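Side-chain contacts in neurotrypsin (Mus musculus, PDB 6H8M), which is a secreted multidomain serine protease with a role in neuronal plasticity, represented here by its third scavenger receptor cysteine-rich domain: residues N94-H97 with S98-A101; R54-T57 with M58-G62; D33-T36 with D37-A41. All blocks are in the same frame, centred on the assembly; numbering follows the deposited sequence.

Contact 1. Residues N94-H97 with S98-A101; sequences NCRH and SEDA
The backbone of R96-D100 winds through a short 3-10-like turn, in which E99 N donates to R96 O at 3.0 Å and D100 N donates to H97 O at 3.1 Å. Two acidic side chains reach back from the second segment to the first. E99 OE1 takes the backbone N-H of R96 at 2.9 Å, and this N-H meets it almost along the line of the C-O bond. The same oxygen also lies near C95 CA. D100 reaches H97. Its OD2 accepts a hydrogen bond from H97 ND1 at 2.8 Å, using the syn lone pair. The oxygen sits at the edge of the imidazole, 9° from the ring plane, while ring and carboxylate are turned 82° against each other. D100 CG stands anti to its own carbonyl carbon (chi1 -77°), which swings the carboxylate back over the turn. D100 OD1 accepts from a water that also donates to R96 O. The buried D100 carboxylate has further hydrogen bonds, OD1 with T29 OG1 and OD2 with G64 N, and H97 NE2 is hydrogen-bonded to G66 O, so both ring nitrogens are engaged and the rotation of the ring is fixed. C95 ties the loop to C31 by a disulfide of the SRCR domain. The turn lies between strands 86-87 and 102-105, with C95 and H97 packing on strand 68-74.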
ATOM      1  N   ASN A  94       1.231  -3.759 -16.558  1.00101.29           N
ATOM      2  CA  ASN A  94       2.187  -4.852 -16.656  1.00 93.30           C
ATOM      3  C   ASN A  94       2.863  -5.080 -15.290  1.00 77.83           C
ATOM      4  O   ASN A  94       3.996  -5.453 -15.287  1.00 71.43           O
ATOM      5  CB  ASN A  94       3.208  -4.600 -17.770  1.00 97.64           C
ATOM      6  CG  ASN A  94       2.770  -5.154 -19.112  1.00113.11           C
ATOM      7  OD1 ASN A  94       1.716  -5.781 -19.233  1.00119.97           O
ATOM      8  ND2 ASN A  94       3.581  -4.944 -20.136  1.00118.14           N
ATOM      9  N   CYS A  95       2.169  -4.894 -14.156  1.00 69.77           N
ATOM     10  CA  CYS A  95       2.852  -4.962 -12.846  1.00 63.52           C
ATOM     11  C   CYS A  95       3.172  -6.409 -12.456  1.00 57.89           C
ATOM     12  O   CYS A  95       2.468  -7.290 -12.807  1.00 57.74           O
ATOM     13  CB  CYS A  95       2.019  -4.282 -11.758  1.00 68.88           C
ATOM     14  SG  CYS A  95       2.154  -2.475 -11.820  1.00 72.11           S
ATOM     15  N   ARG A  96       4.241  -6.631 -11.671  1.00 53.70           N
ATOM     16  CA  ARG A  96       4.666  -7.944 -11.182  1.00 52.25           C
ATOM     17  C   ARG A  96       4.848  -7.804  -9.669  1.00 50.12           C
ATOM     18  O   ARG A  96       4.928  -6.652  -9.181  1.00 47.07           O
ATOM     19  CB  ARG A  96       5.982  -8.419 -11.812  1.00 60.68           C
ATOM     20  CG  ARG A  96       6.000  -8.507 -13.343  1.00 74.96           C
ATOM     21  CD  ARG A  96       7.171  -9.279 -13.948  1.00 85.09           C
ATOM     22  NE  ARG A  96       6.984 -10.707 -13.675  1.00 95.25           N
ATOM     23  CZ  ARG A  96       7.369 -11.732 -14.441  1.00101.13           C
ATOM     24  NH1 ARG A  96       7.961 -11.543 -15.608  1.00103.39           N
ATOM     25  NH2 ARG A  96       7.152 -12.966 -14.015  1.00107.32           N
ATOM     26  N   HIS A  97       4.905  -8.939  -8.965  1.00 44.81           N
ATOM     27  CA  HIS A  97       5.017  -8.908  -7.493  1.00 45.62           C
ATOM     28  C   HIS A  97       6.348  -8.306  -7.022  1.00 43.87           C
ATOM     29  O   HIS A  97       6.471  -7.850  -5.872  1.00 41.99           O
ATOM     30  CB  HIS A  97       4.727 -10.291  -6.890  1.00 47.48           C
ATOM     31  CG  HIS A  97       3.274 -10.614  -6.802  1.00 50.46           C
ATOM     32  ND1 HIS A  97       2.429  -9.932  -5.930  1.00 47.66           N
ATOM     33  CD2 HIS A  97       2.513 -11.508  -7.472  1.00 50.30           C
ATOM     34  CE1 HIS A  97       1.196 -10.419  -6.081  1.00 46.72           C
ATOM     35  NE2 HIS A  97       1.222 -11.397  -6.994  1.00 49.86           N
ATOM     36  N   SER A  98       7.337  -8.272  -7.894  1.00 44.41           N
ATOM     37  CA  SER A  98       8.607  -7.596  -7.620  1.00 46.11           C
ATOM     38  C   SER A  98       8.425  -6.086  -7.389  1.00 47.95           C
ATOM     39  O   SER A  98       9.326  -5.472  -6.879  1.00 45.91           O
ATOM     40  CB  SER A  98       9.578  -7.907  -8.713  1.00 51.91           C
ATOM     41  OG  SER A  98       9.087  -7.476  -9.958  1.00 54.72           O
ATOM     42  N   GLU A  99       7.257  -5.516  -7.723  1.00 44.08           N
ATOM     43  CA  GLU A  99       6.935  -4.083  -7.565  1.00 44.83           C
ATOM     44  C   GLU A  99       5.904  -3.849  -6.451  1.00 42.43           C
ATOM     45  O   GLU A  99       5.369  -2.732  -6.305  1.00 42.90           O
ATOM     46  CB  GLU A  99       6.389  -3.537  -8.902  1.00 51.44           C
ATOM     47  CG  GLU A  99       7.398  -3.597 -10.048  1.00 54.28           C
ATOM     48  CD  GLU A  99       6.735  -3.525 -11.419  1.00 69.15           C
ATOM     49  OE1 GLU A  99       6.151  -4.520 -11.844  1.00 61.86           O
ATOM     50  OE2 GLU A  99       6.768  -2.449 -12.029  1.00 77.12           O
ATOM     51  N   ASP A 100       5.681  -4.850  -5.598  1.00 40.94           N
ATOM     52  CA  ASP A 100       4.685  -4.730  -4.525  1.00 42.06           C
ATOM     53  C   ASP A 100       5.044  -3.591  -3.576  1.00 38.40           C
ATOM     54  O   ASP A 100       6.234  -3.427  -3.181  1.00 40.58           O
ATOM     55  CB  ASP A 100       4.527  -6.028  -3.741  1.00 40.61           C
ATOM     56  CG  ASP A 100       3.706  -7.093  -4.490  1.00 48.52           C
ATOM     57  OD1 ASP A 100       3.001  -6.751  -5.486  1.00 45.83           O
ATOM     58  OD2 ASP A 100       3.740  -8.252  -4.041  1.00 44.52           O
ATOM     59  N   ALA A 101       4.033  -2.813  -3.178  1.00 36.64           N
ATOM     60  CA  ALA A 101       4.213  -1.632  -2.341  1.00 36.26           C
ATOM     61  C   ALA A 101       4.160  -2.005  -0.859  1.00 35.72           C
ATOM     62  O   ALA A 101       3.449  -2.959  -0.479  1.00 36.96           O
ATOM     63  CB  ALA A 101       3.072  -0.672  -2.684  1.00 41.54           C
TER
HETATM   64  O   HOH W   1       2.951  -4.956  -7.818  1.00 49.80           O

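Contact 2. Residues R54-T57 with M58-G62; sequences RART and MAYFG
M58 leads from strand 53-56 of this SRCR domain into the loop where Y60 and F61 meet R56. M58 N is hydrogen-bonded to D32 OD2. M58 and A59 both have positive phi, which bends the chain back toward the strand. A59 then opens a type I beta turn, closed by G62 N donating to A59 O at 2.9 Å. Y60 is the main partner of R56. Its CG is anti to the backbone N (chi1 -179°), and the phenol runs beside the arginine in the same direction. R56 CD sits over the middle of one ring face, 3.6 Å from the Y60 ring centroid, as a CH-pi contact. The guanidinium lies farther along, tilted 62° to the ring, and its cation-pi attraction is weak at most. The bend of R56 at chi2 (-73°) folds the chain back, and R56 NH1 donates to A55 O at 3.0 Å. Next, F61 brings CE2 to 4.0 Å from R56 CB. One face of the F61 ring receives Y60 CD2 over its centre, while F61 CD2 lies at the edge of the Y60 ring. R56 and F61 both pack on I104 of strand 102-105. Two waters complete the link. One joins R56 O to Y60 N. The other lies 2.9 Å from R56 NE, which donates to it, and 2.8 Å from Y60 OH.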
ATOM      1  N   ARG A  54       6.256   6.414   5.855  1.00 38.51           N
ATOM      2  CA  ARG A  54       7.177   6.423   4.693  1.00 39.80           C
ATOM      3  C   ARG A  54       6.860   5.243   3.769  1.00 40.36           C
ATOM      4  O   ARG A  54       6.637   4.136   4.281  1.00 39.11           O
ATOM      5  CB  ARG A  54       8.632   6.375   5.164  1.00 42.13           C
ATOM      6  CG  ARG A  54       9.158   7.715   5.653  1.00 50.85           C
ATOM      7  CD  ARG A  54      10.671   7.765   5.624  1.00 59.60           C
ATOM      8  NE  ARG A  54      11.186   9.028   6.126  1.00 62.17           N
ATOM      9  CZ  ARG A  54      12.475   9.306   6.262  1.00 68.03           C
ATOM     10  NH1 ARG A  54      13.382   8.427   5.877  1.00 62.22           N
ATOM     11  NH2 ARG A  54      12.851  10.460   6.784  1.00 62.98           N
ATOM     12  N   ALA A  55       6.831   5.488   2.459  1.00 36.83           N
ATOM     13  CA  ALA A  55       6.656   4.390   1.499  1.00 38.45           C
ATOM     14  C   ALA A  55       7.900   3.479   1.462  1.00 38.83           C
ATOM     15  O   ALA A  55       9.068   3.959   1.556  1.00 38.94           O
ATOM     16  CB  ALA A  55       6.423   4.956   0.125  1.00 38.85           C
ATOM     17  N   ARG A  56       7.677   2.172   1.171  1.00 35.92           N
ATOM     18  CA  ARG A  56       8.769   1.322   0.761  1.00 37.78           C
ATOM     19  C   ARG A  56       8.337   0.587  -0.494  1.00 37.98           C
ATOM     20  O   ARG A  56       7.211   0.105  -0.539  1.00 44.68           O
ATOM     21  CB  ARG A  56       9.015   0.309   1.867  1.00 34.32           C
ATOM     22  CG  ARG A  56       9.681   0.850   3.139  1.00 39.86           C
ATOM     23  CD  ARG A  56      11.154   1.144   2.883  1.00 40.05           C
ATOM     24  NE  ARG A  56      11.873   1.790   3.990  1.00 40.30           N
ATOM     25  CZ  ARG A  56      12.133   3.088   4.094  1.00 40.91           C
ATOM     26  NH1 ARG A  56      11.566   3.971   3.284  1.00 38.84           N
ATOM     27  NH2 ARG A  56      12.939   3.498   5.052  1.00 41.46           N
ATOM     28  N   THR A  57       9.182   0.599  -1.529  1.00 37.21           N
ATOM     29  CA  THR A  57       8.751   0.170  -2.897  1.00 36.28           C
ATOM     30  C   THR A  57       9.526  -1.088  -3.260  1.00 40.42           C
ATOM     31  O   THR A  57      10.455  -1.523  -2.566  1.00 38.22           O
ATOM     32  CB  THR A  57       8.906   1.338  -3.870  1.00 40.92           C
ATOM     33  OG1 THR A  57      10.247   1.793  -3.723  1.00 39.57           O
ATOM     34  CG2 THR A  57       7.895   2.417  -3.582  1.00 38.21           C
ATOM     35  N   MET A  58       9.239  -1.609  -4.443  1.00 38.95           N
ATOM     36  CA  MET A  58       9.963  -2.700  -5.060  1.00 38.86           C
ATOM     37  C   MET A  58      10.093  -3.895  -4.095  1.00 38.65           C
ATOM     38  O   MET A  58      11.182  -4.490  -3.983  1.00 40.62           O
ATOM     39  CB  MET A  58      11.349  -2.249  -5.525  1.00 42.04           C
ATOM     40  CG  MET A  58      11.307  -1.272  -6.626  1.00 45.72           C
ATOM     41  SD  MET A  58      10.470  -2.031  -8.164  1.00 51.62           S
ATOM     42  CE  MET A  58      11.798  -2.973  -8.891  1.00 56.52           C
ATOM     43  N   ALA A  59       8.941  -4.346  -3.546  1.00 36.90           N
ATOM     44  CA  ALA A  59       8.867  -5.545  -2.731  1.00 36.26           C
ATOM     45  C   ALA A  59       9.957  -5.529  -1.657  1.00 41.19           C
ATOM     46  O   ALA A  59      10.663  -6.536  -1.373  1.00 36.96           O
ATOM     47  CB  ALA A  59       9.004  -6.802  -3.586  1.00 39.62           C
ATOM     48  N   TYR A  60      10.008  -4.425  -0.913  1.00 38.54           N
ATOM     49  CA  TYR A  60      11.051  -4.184   0.089  1.00 34.75           C
ATOM     50  C   TYR A  60      11.023  -5.228   1.175  1.00 40.27           C
ATOM     51  O   TYR A  60      12.105  -5.653   1.533  1.00 38.49           O
ATOM     52  CB  TYR A  60      10.814  -2.788   0.722  1.00 36.81           C
ATOM     53  CG  TYR A  60      11.827  -2.414   1.759  1.00 35.70           C
ATOM     54  CD1 TYR A  60      12.994  -1.774   1.370  1.00 34.40           C
ATOM     55  CD2 TYR A  60      11.584  -2.613   3.090  1.00 37.61           C
ATOM     56  CE1 TYR A  60      13.939  -1.441   2.336  1.00 36.97           C
ATOM     57  CE2 TYR A  60      12.518  -2.249   4.070  1.00 38.87           C
ATOM     58  CZ  TYR A  60      13.720  -1.713   3.669  1.00 41.45           C
ATOM     59  OH  TYR A  60      14.647  -1.321   4.560  1.00 39.69           O
ATOM     60  N   PHE A  61       9.825  -5.583   1.640  1.00 36.46           N
ATOM     61  CA  PHE A  61       9.629  -6.586   2.617  1.00 37.66           C
ATOM     62  C   PHE A  61       9.465  -7.994   2.027  1.00 44.12           C
ATOM     63  O   PHE A  61       9.178  -8.917   2.809  1.00 46.85           O
ATOM     64  CB  PHE A  61       8.393  -6.240   3.456  1.00 38.42           C
ATOM     65  CG  PHE A  61       8.514  -4.928   4.210  1.00 38.80           C
ATOM     66  CD1 PHE A  61       9.330  -4.770   5.314  1.00 39.54           C
ATOM     67  CD2 PHE A  61       7.865  -3.793   3.740  1.00 35.84           C
ATOM     68  CE1 PHE A  61       9.419  -3.544   5.970  1.00 36.29           C
ATOM     69  CE2 PHE A  61       7.987  -2.593   4.403  1.00 35.69           C
ATOM     70  CZ  PHE A  61       8.782  -2.440   5.481  1.00 38.11           C
ATOM     71  N   GLY A  62       9.602  -8.159   0.722  1.00 42.01           N
ATOM     72  CA  GLY A  62       9.281  -9.437   0.149  1.00 45.41           C
ATOM     73  C   GLY A  62       8.128  -9.298  -0.797  1.00 44.70           C
ATOM     74  O   GLY A  62       7.297  -8.357  -0.719  1.00 41.74           O
TER
HETATM   75  O   HOH W   2       7.438  -2.877  -0.897  1.00 38.32           O
HETATM   76  O   HOH W   3      13.385   0.562   6.138  1.00 46.95           O

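Contact 3. Residues D33-T36 with D37-A41; sequences DGWT and DKHAA
A capping box formed by T36 and H39 starts helix 37-46. T36 is the N-cap, and its OG1 accepts from K38 N at 3.3 Å. In return, H39 ND1 receives the backbone N-H of T36 at 3.0 Å. That donor stands well out of the imidazole plane, by 42°, so the bond is made obliquely to the ring. T36 OG1 is also hydrogen-bonded to H39 ND1, at 3.3 Å. The T36 hydroxyl lies between its own backbone N and carbonyl carbon (chi1 71°), and from there it reaches both K38 and H39. The first helical bond follows, from A40 N to T36 O at 3.2 Å, with the donor in the carbonyl plane. In a standard capping box the residue three past the N-cap returns its side chain to the N-cap N-H; here a histidine fills that place. H39 NE2 is hydrogen-bonded to V73 O, so the ring bridges the helix start and strand 68-74 of the SRCR domain. W35, in the loop before the helix, packs against H39. H39 CB lies over one face of the indole, 3.4 Å from the centroid of its six-membered ring. W35 CA in turn lies over a face of the imidazole, and the two ring planes are 32° apart. W35 NE1 donates to G102 O, and the indole also packs on A55 and V103, so it bridges both strands of the small sheet. G34 O comes within 3.0 Å of H39 CE1.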
ATOM      1  N   ASP A  33       3.891   1.566  -8.642  1.00 48.14           N
ATOM      2  CA  ASP A  33       3.976   2.583  -9.656  1.00 56.39           C
ATOM      3  C   ASP A  33       3.245   3.813  -9.101  1.00 55.39           C
ATOM      4  O   ASP A  33       2.032   3.753  -8.765  1.00 56.16           O
ATOM      5  CB  ASP A  33       3.314   2.098 -10.949  1.00 55.52           C
ATOM      6  CG  ASP A  33       3.748   3.013 -12.080  1.00 69.93           C
ATOM      7  OD1 ASP A  33       4.979   3.124 -12.306  1.00 80.40           O
ATOM      8  OD2 ASP A  33       2.889   3.721 -12.568  1.00 76.09           O
ATOM      9  N   GLY A  34       3.972   4.903  -8.963  1.00 54.89           N
ATOM     10  CA  GLY A  34       3.370   6.112  -8.410  1.00 55.94           C
ATOM     11  C   GLY A  34       3.182   6.081  -6.887  1.00 53.20           C
ATOM     12  O   GLY A  34       2.511   6.964  -6.384  1.00 49.15           O
ATOM     13  N   TRP A  35       3.710   5.068  -6.164  1.00 44.55           N
ATOM     14  CA  TRP A  35       3.489   4.925  -4.744  1.00 42.20           C
ATOM     15  C   TRP A  35       4.504   5.818  -3.998  1.00 43.32           C
ATOM     16  O   TRP A  35       5.689   5.725  -4.268  1.00 43.08           O
ATOM     17  CB  TRP A  35       3.617   3.436  -4.324  1.00 42.46           C
ATOM     18  CG  TRP A  35       3.280   3.099  -2.901  1.00 39.27           C
ATOM     19  CD1 TRP A  35       4.181   2.875  -1.882  1.00 37.25           C
ATOM     20  CD2 TRP A  35       1.980   2.762  -2.353  1.00 38.51           C
ATOM     21  NE1 TRP A  35       3.488   2.536  -0.755  1.00 37.64           N
ATOM     22  CE2 TRP A  35       2.160   2.449  -1.007  1.00 37.49           C
ATOM     23  CE3 TRP A  35       0.693   2.767  -2.889  1.00 42.68           C
ATOM     24  CZ2 TRP A  35       1.109   2.079  -0.171  1.00 37.47           C
ATOM     25  CZ3 TRP A  35      -0.349   2.433  -2.064  1.00 39.84           C
ATOM     26  CH2 TRP A  35      -0.156   2.144  -0.713  1.00 41.94           C
ATOM     27  N   THR A  36       4.001   6.701  -3.139  1.00 42.50           N
ATOM     28  CA  THR A  36       4.866   7.675  -2.432  1.00 42.50           C
ATOM     29  C   THR A  36       4.470   7.735  -0.959  1.00 43.74           C
ATOM     30  O   THR A  36       3.624   6.934  -0.532  1.00 39.98           O
ATOM     31  CB  THR A  36       4.723   9.073  -3.045  1.00 46.39           C
ATOM     32  OG1 THR A  36       3.433   9.573  -2.697  1.00 44.14           O
ATOM     33  CG2 THR A  36       4.879   9.074  -4.550  1.00 51.09           C
ATOM     34  N   ASP A  37       5.041   8.700  -0.234  1.00 43.54           N
ATOM     35  CA  ASP A  37       4.754   8.929   1.208  1.00 46.72           C
ATOM     36  C   ASP A  37       3.272   9.286   1.410  1.00 47.37           C
ATOM     37  O   ASP A  37       2.753   8.982   2.493  1.00 42.66           O
ATOM     38  CB  ASP A  37       5.764   9.888   1.845  1.00 51.11           C
ATOM     39  CG  ASP A  37       7.170   9.314   1.916  1.00 50.51           C
ATOM     40  OD1 ASP A  37       7.352   8.152   1.511  1.00 44.74           O
ATOM     41  OD2 ASP A  37       8.070  10.037   2.373  1.00 49.69           O
ATOM     42  N   LYS A  38       2.644   9.979   0.452  1.00 45.20           N
ATOM     43  CA  LYS A  38       1.199  10.310   0.555  1.00 47.51           C
ATOM     44  C   LYS A  38       0.397   9.001   0.637  1.00 43.18           C
ATOM     45  O   LYS A  38      -0.484   8.927   1.506  1.00 46.46           O
ATOM     46  CB  LYS A  38       0.777  11.150  -0.654  1.00 55.15           C
ATOM     47  CG  LYS A  38       1.521  12.468  -0.818  1.00 58.28           C
ATOM     48  CD  LYS A  38       1.010  13.300  -1.976  1.00 68.84           C
ATOM     49  CE  LYS A  38       1.573  14.706  -2.002  1.00 80.15           C
ATOM     50  NZ  LYS A  38       2.975  14.733  -2.481  1.00 87.74           N
ATOM     51  N   HIS A  39       0.707   8.000  -0.199  1.00 44.27           N
ATOM     52  CA  HIS A  39       0.038   6.721  -0.079  1.00 42.14           C
ATOM     53  C   HIS A  39       0.268   6.084   1.276  1.00 41.52           C
ATOM     54  O   HIS A  39      -0.668   5.519   1.898  1.00 40.73           O
ATOM     55  CB  HIS A  39       0.462   5.798  -1.234  1.00 43.48           C
ATOM     56  CG  HIS A  39       0.210   6.397  -2.575  1.00 45.68           C
ATOM     57  ND1 HIS A  39       1.055   7.331  -3.148  1.00 46.22           N
ATOM     58  CD2 HIS A  39      -0.780   6.185  -3.461  1.00 47.46           C
ATOM     59  CE1 HIS A  39       0.531   7.777  -4.291  1.00 51.87           C
ATOM     60  NE2 HIS A  39      -0.584   7.054  -4.537  1.00 47.13           N
ATOM     61  N   ALA A  40       1.509   6.113   1.749  1.00 40.03           N
ATOM     62  CA  ALA A  40       1.843   5.552   3.007  1.00 41.70           C
ATOM     63  C   ALA A  40       1.091   6.226   4.147  1.00 38.25           C
ATOM     64  O   ALA A  40       0.570   5.475   5.045  1.00 41.30           O
ATOM     65  CB  ALA A  40       3.327   5.634   3.283  1.00 41.93           C
ATOM     66  N   ALA A  41       0.902   7.545   4.058  1.00 42.16           N
ATOM     67  CA  ALA A  41       0.150   8.295   5.087  1.00 43.95           C
ATOM     68  C   ALA A  41      -1.284   7.755   5.156  1.00 44.10           C
ATOM     69  O   ALA A  41      -1.832   7.544   6.277  1.00 44.90           O
ATOM     70  CB  ALA A  41       0.192   9.814   4.848  1.00 48.64           C
TER

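In the fold
All three contacts lie in one SRCR domain; the protease domain and its active site are not part of this chain. Along the chain the order is contact 3, contact 2, contact 1. Contacts 2 and 3 have centres about 11 Å apart and join at A55 N, which probably donates to D37 OD1 at 2.9 Å; A40 CB also packs on R54 and A55. Contacts 1 and 2, about 10 Å between centres, meet where A59 N probably hydrogen-bonds to D100 O, again at 2.9 Å. Contacts 1 and 3 have centres about 14 Å apart and touch where A101 CB packs on W35 CD2 at 3.6 Å.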